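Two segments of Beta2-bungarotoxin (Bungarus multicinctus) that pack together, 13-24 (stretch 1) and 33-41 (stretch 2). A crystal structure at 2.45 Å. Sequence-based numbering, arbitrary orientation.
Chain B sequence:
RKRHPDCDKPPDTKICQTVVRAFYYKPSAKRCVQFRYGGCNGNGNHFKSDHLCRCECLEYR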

# COMPACT_ATOMS: atom_id res chain seq x y z
N THR B 13 10.94 6.98 26.54
CA THR B 13 10.15 7.67 27.55
C THR B 13 10.76 8.98 28.08
O THR B 13 10.20 9.56 29.01
N LYS B 14 11.89 9.45 27.52
CA LYS B 14 12.50 10.68 28.02
C LYS B 14 11.57 11.84 27.77
O LYS B 14 10.63 11.69 26.99
N ILE B 15 11.77 12.95 28.47
CA ILE B 15 10.89 14.11 28.31
C ILE B 15 11.45 15.26 27.51
O ILE B 15 12.48 15.83 27.86
N CYS B 16 10.80 15.59 26.41
CA CYS B 16 11.22 16.71 25.59
C CYS B 16 10.01 17.54 25.27
O CYS B 16 10.09 18.45 24.50
N GLN B 17 8.88 17.24 25.89
CA GLN B 17 7.65 17.97 25.63
C GLN B 17 6.63 17.50 26.65
O GLN B 17 6.97 16.68 27.50
N THR B 18 5.41 18.00 26.57
CA THR B 18 4.37 17.55 27.51
C THR B 18 4.10 16.15 27.01
O THR B 18 4.20 15.90 25.80
N VAL B 19 3.81 15.25 27.93
CA VAL B 19 3.58 13.86 27.64
C VAL B 19 2.27 13.59 26.93
O VAL B 19 1.28 14.27 27.17
N VAL B 20 2.30 12.60 26.05
CA VAL B 20 1.13 12.20 25.29
C VAL B 20 1.04 10.66 25.32
O VAL B 20 2.02 9.97 25.61
N ARG B 21 -0.15 10.13 25.11
CA ARG B 21 -0.32 8.68 25.10
C ARG B 21 -0.09 8.10 23.70
O ARG B 21 -0.71 8.53 22.72
N ALA B 22 0.84 7.16 23.61
CA ALA B 22 1.12 6.55 22.35
C ALA B 22 1.32 5.04 22.60
O ALA B 22 1.22 4.57 23.73
N PHE B 23 1.48 4.27 21.53
CA PHE B 23 1.68 2.84 21.69
C PHE B 23 2.98 2.54 21.04
O PHE B 23 3.42 3.26 20.15
N TYR B 24 3.61 1.50 21.57
CA TYR B 24 4.88 1.05 21.09
C TYR B 24 4.76 -0.45 20.99
O TYR B 24 3.86 -1.03 21.61
N VAL B 33 1.54 -1.82 23.12
CA VAL B 33 0.93 -1.47 24.40
C VAL B 33 1.02 0.03 24.58
O VAL B 33 1.83 0.68 23.91
N GLN B 34 0.12 0.59 25.39
CA GLN B 34 0.11 2.03 25.66
C GLN B 34 1.24 2.47 26.62
O GLN B 34 1.57 1.74 27.57
N PHE B 35 1.84 3.63 26.35
CA PHE B 35 2.91 4.17 27.20
C PHE B 35 2.91 5.70 27.20
O PHE B 35 2.20 6.33 26.40
N ARG B 36 3.65 6.30 28.13
CA ARG B 36 3.73 7.75 28.22
C ARG B 36 4.85 8.21 27.30
O ARG B 36 6.02 8.05 27.63
N TYR B 37 4.51 8.70 26.12
CA TYR B 37 5.51 9.18 25.14
C TYR B 37 5.85 10.66 25.41
O TYR B 37 4.93 11.50 25.49
N GLY B 38 7.14 10.98 25.49
CA GLY B 38 7.55 12.34 25.77
C GLY B 38 8.02 13.21 24.62
O GLY B 38 8.51 14.31 24.86
N GLY B 39 7.91 12.74 23.39
CA GLY B 39 8.33 13.56 22.26
C GLY B 39 9.81 13.75 21.92
O GLY B 39 10.15 14.64 21.14
N CYS B 40 10.68 12.91 22.47
CA CYS B 40 12.12 13.01 22.21
C CYS B 40 12.56 12.28 20.96
O CYS B 40 13.72 12.39 20.54
N ASN B 41 11.66 11.47 20.41
CA ASN B 41 11.90 10.70 19.20
C ASN B 41 13.27 10.02 19.06
O ASN B 41 13.90 10.07 17.99

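A two-stranded antiparallel ribbon sends alternate side chains to opposite faces, and this segment pair from Beta2-bungarotoxin illustrates how unevenly the two faces can be used. The apolar centre lies on the face that carries Val 20, Ala 22, Tyr 24, Val 33, Phe 35 and Tyr 37. Ala 22 is buried there, and its small CB lies 3.9 Å from Phe 35 CE1 and 3.8 Å from Tyr 37 CB, so two aromatic residues close around one methyl group. Phe 35 (chi1 81°, p) and Tyr 24 (chi1 70°, p) form an edge-to-face pair, the edge of the tyrosine directed at the face of the phenylalanine, with centroids 4.9 Å apart and planes at 69°. Their closest atoms, Tyr 24 CD1 and Phe 35 CD1, are 3.4 Å apart. Val 33 (m) adds a tight contact, its CG2 3.2 Å from Tyr 24 CE1. Tyr 37, in the t rotamer, offers its ring edge to Val 20 (p), with CD2 3.9 Å from Val 20 CG1, while the end of its side chain leads away from the other stretch; its OH accepts a weak hydrogen bond from Asn 41 N at 2.9 Å.

The other face, carrying Arg 21, Phe 23, Gln 34 and Arg 36, is less extensively covered. Phe 23 (m) brings CE2 to 4.1 Å from Gln 34 CB, and the extended Gln 34 (t, t) places OE1 3.4 Å from Arg 21 CB. Beside Arg 36 (m) lies its neighbour Val 19 (t), with Val 19 CG1 3.7 Å from Arg 36 CB; Val 19 CG2 also covers one face of the guanidinium, an apolar lid on a charged group.

Beyond the paired strands, a disulfide takes over from side-chain packing. Cys 16 and Cys 40, both m, point toward each other's stretch and join SG to SG at 2.0 Å, with chi3 108°. The two glycines before Cys 40 leave room that a side chain would fill: a CB on Gly 38 would lie 2.1 Å from Lys 14 O, and one on Gly 39 would clash with Gln 17 NE2 at 2.6 Å.

At the polar edge, Thr 13 (p) still contributes a methyl, CG2, 4.0 Å from Phe 35 CD2 at the ring edge. Water finishes the junction. One molecule donates to Thr 13 O at 3.0 Å and to Arg 36 O at 2.9 Å, bridging the two backbones; a second lies 2.8 Å from Lys 14 O, within hydrogen-bonding reach, and accepts from Cys 40 N at 3.2 Å and, weakly, from Gly 38 N at 3.4 Å. Lys 14 (m, t, t, m) rests its CB 3.7 Å from Cys 40 SG, and the end of its side chain leads away.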

# COMPACT_ATOMS: atom_id res chain seq x y z
CB THR B 13 9.91 6.78 28.79
OG1 THR B 13 11.17 6.27 29.25
CG2 THR B 13 8.97 5.67 28.50
CB LYS B 14 13.88 10.92 27.41
CG LYS B 14 14.88 9.84 27.83
CD LYS B 14 16.28 10.08 27.38
CE LYS B 14 17.17 8.95 27.94
NZ LYS B 14 17.20 8.85 29.46
CB ILE B 15 10.40 14.64 29.69
CG1 ILE B 15 9.85 13.45 30.50
CG2 ILE B 15 9.29 15.72 29.52
CD1 ILE B 15 9.21 13.81 31.82
CB CYS B 16 11.88 16.24 24.29
SG CYS B 16 13.33 15.17 24.54
CB GLN B 17 7.16 17.58 24.26
CG GLN B 17 6.76 18.69 23.37
CD GLN B 17 6.14 18.14 22.11
OE1 GLN B 17 5.06 18.58 21.69
NE2 GLN B 17 6.78 17.14 21.53
CB THR B 18 3.08 18.38 27.43
OG1 THR B 18 2.80 18.69 26.07
CG2 THR B 18 3.20 19.67 28.22
CB VAL B 19 3.63 13.05 28.92
CG1 VAL B 19 3.16 11.61 28.68
CG2 VAL B 19 5.06 13.08 29.46
CB VAL B 20 1.22 12.74 23.83
CG1 VAL B 20 2.26 11.96 23.04
CG2 VAL B 20 -0.14 12.70 23.16
CB ARG B 21 -1.72 8.32 25.59
CG ARG B 21 -2.06 8.99 26.92
CD ARG B 21 -3.32 9.84 26.79
NE ARG B 21 -3.15 10.89 25.78
CZ ARG B 21 -2.99 12.17 26.08
NH1 ARG B 21 -3.00 12.57 27.35
NH2 ARG B 21 -2.86 13.06 25.10
CB ALA B 22 2.34 7.21 21.70
CB PHE B 23 0.59 2.03 21.01
CG PHE B 23 -0.79 2.46 21.38
CD1 PHE B 23 -1.27 3.69 20.98
CD2 PHE B 23 -1.60 1.65 22.12
CE1 PHE B 23 -2.54 4.09 21.33
CE2 PHE B 23 -2.85 2.05 22.46
CZ PHE B 23 -3.32 3.28 22.06
CB TYR B 24 5.94 1.40 22.11
CG TYR B 24 5.88 0.62 23.39
CD1 TYR B 24 5.01 0.97 24.42
CD2 TYR B 24 6.78 -0.39 23.62
CE1 TYR B 24 5.09 0.33 25.64
CE2 TYR B 24 6.86 -1.03 24.82
CZ TYR B 24 6.03 -0.67 25.83
OH TYR B 24 6.24 -1.28 27.05
CB VAL B 33 1.56 -2.24 25.59
CG1 VAL B 33 1.19 -3.69 25.52
CG2 VAL B 33 3.05 -2.12 25.57
CB GLN B 34 -1.24 2.45 26.24
CG GLN B 34 -1.42 3.98 26.39
CD GLN B 34 -2.86 4.38 26.80
OE1 GLN B 34 -3.20 5.58 26.85
NE2 GLN B 34 -3.70 3.38 27.10
CB PHE B 35 4.29 3.61 26.82
CG PHE B 35 4.95 4.28 25.65
CD1 PHE B 35 4.36 4.28 24.40
CD2 PHE B 35 6.18 4.87 25.79
CE1 PHE B 35 5.02 4.87 23.30
CE2 PHE B 35 6.83 5.46 24.69
CZ PHE B 35 6.25 5.45 23.45
CB ARG B 36 4.01 8.19 29.67
CG ARG B 36 2.89 7.89 30.68
CD ARG B 36 3.20 8.46 32.08
NE ARG B 36 2.47 9.72 32.32
CZ ARG B 36 3.05 10.89 32.63
NH1 ARG B 36 4.37 10.98 32.76
NH2 ARG B 36 2.32 11.99 32.69
CB TYR B 37 4.99 9.03 23.70
CG TYR B 37 5.97 9.49 22.66
CD1 TYR B 37 7.25 8.92 22.59
CD2 TYR B 37 5.66 10.52 21.78
CE1 TYR B 37 8.19 9.37 21.68
CE2 TYR B 37 6.61 10.98 20.85
CZ TYR B 37 7.86 10.39 20.82
OH TYR B 37 8.83 10.86 19.97
CB CYS B 40 12.89 12.46 23.40
SG CYS B 40 12.50 13.36 24.92
CB ASN B 41 11.64 11.58 17.98
CG ASN B 41 11.44 10.78 16.74
OD1 ASN B 41 10.65 9.85 16.74
ND2 ASN B 41 12.16 11.12 15.68
O HOH W 1 7.29 9.79 29.64
O HOH W 2 10.30 10.48 24.49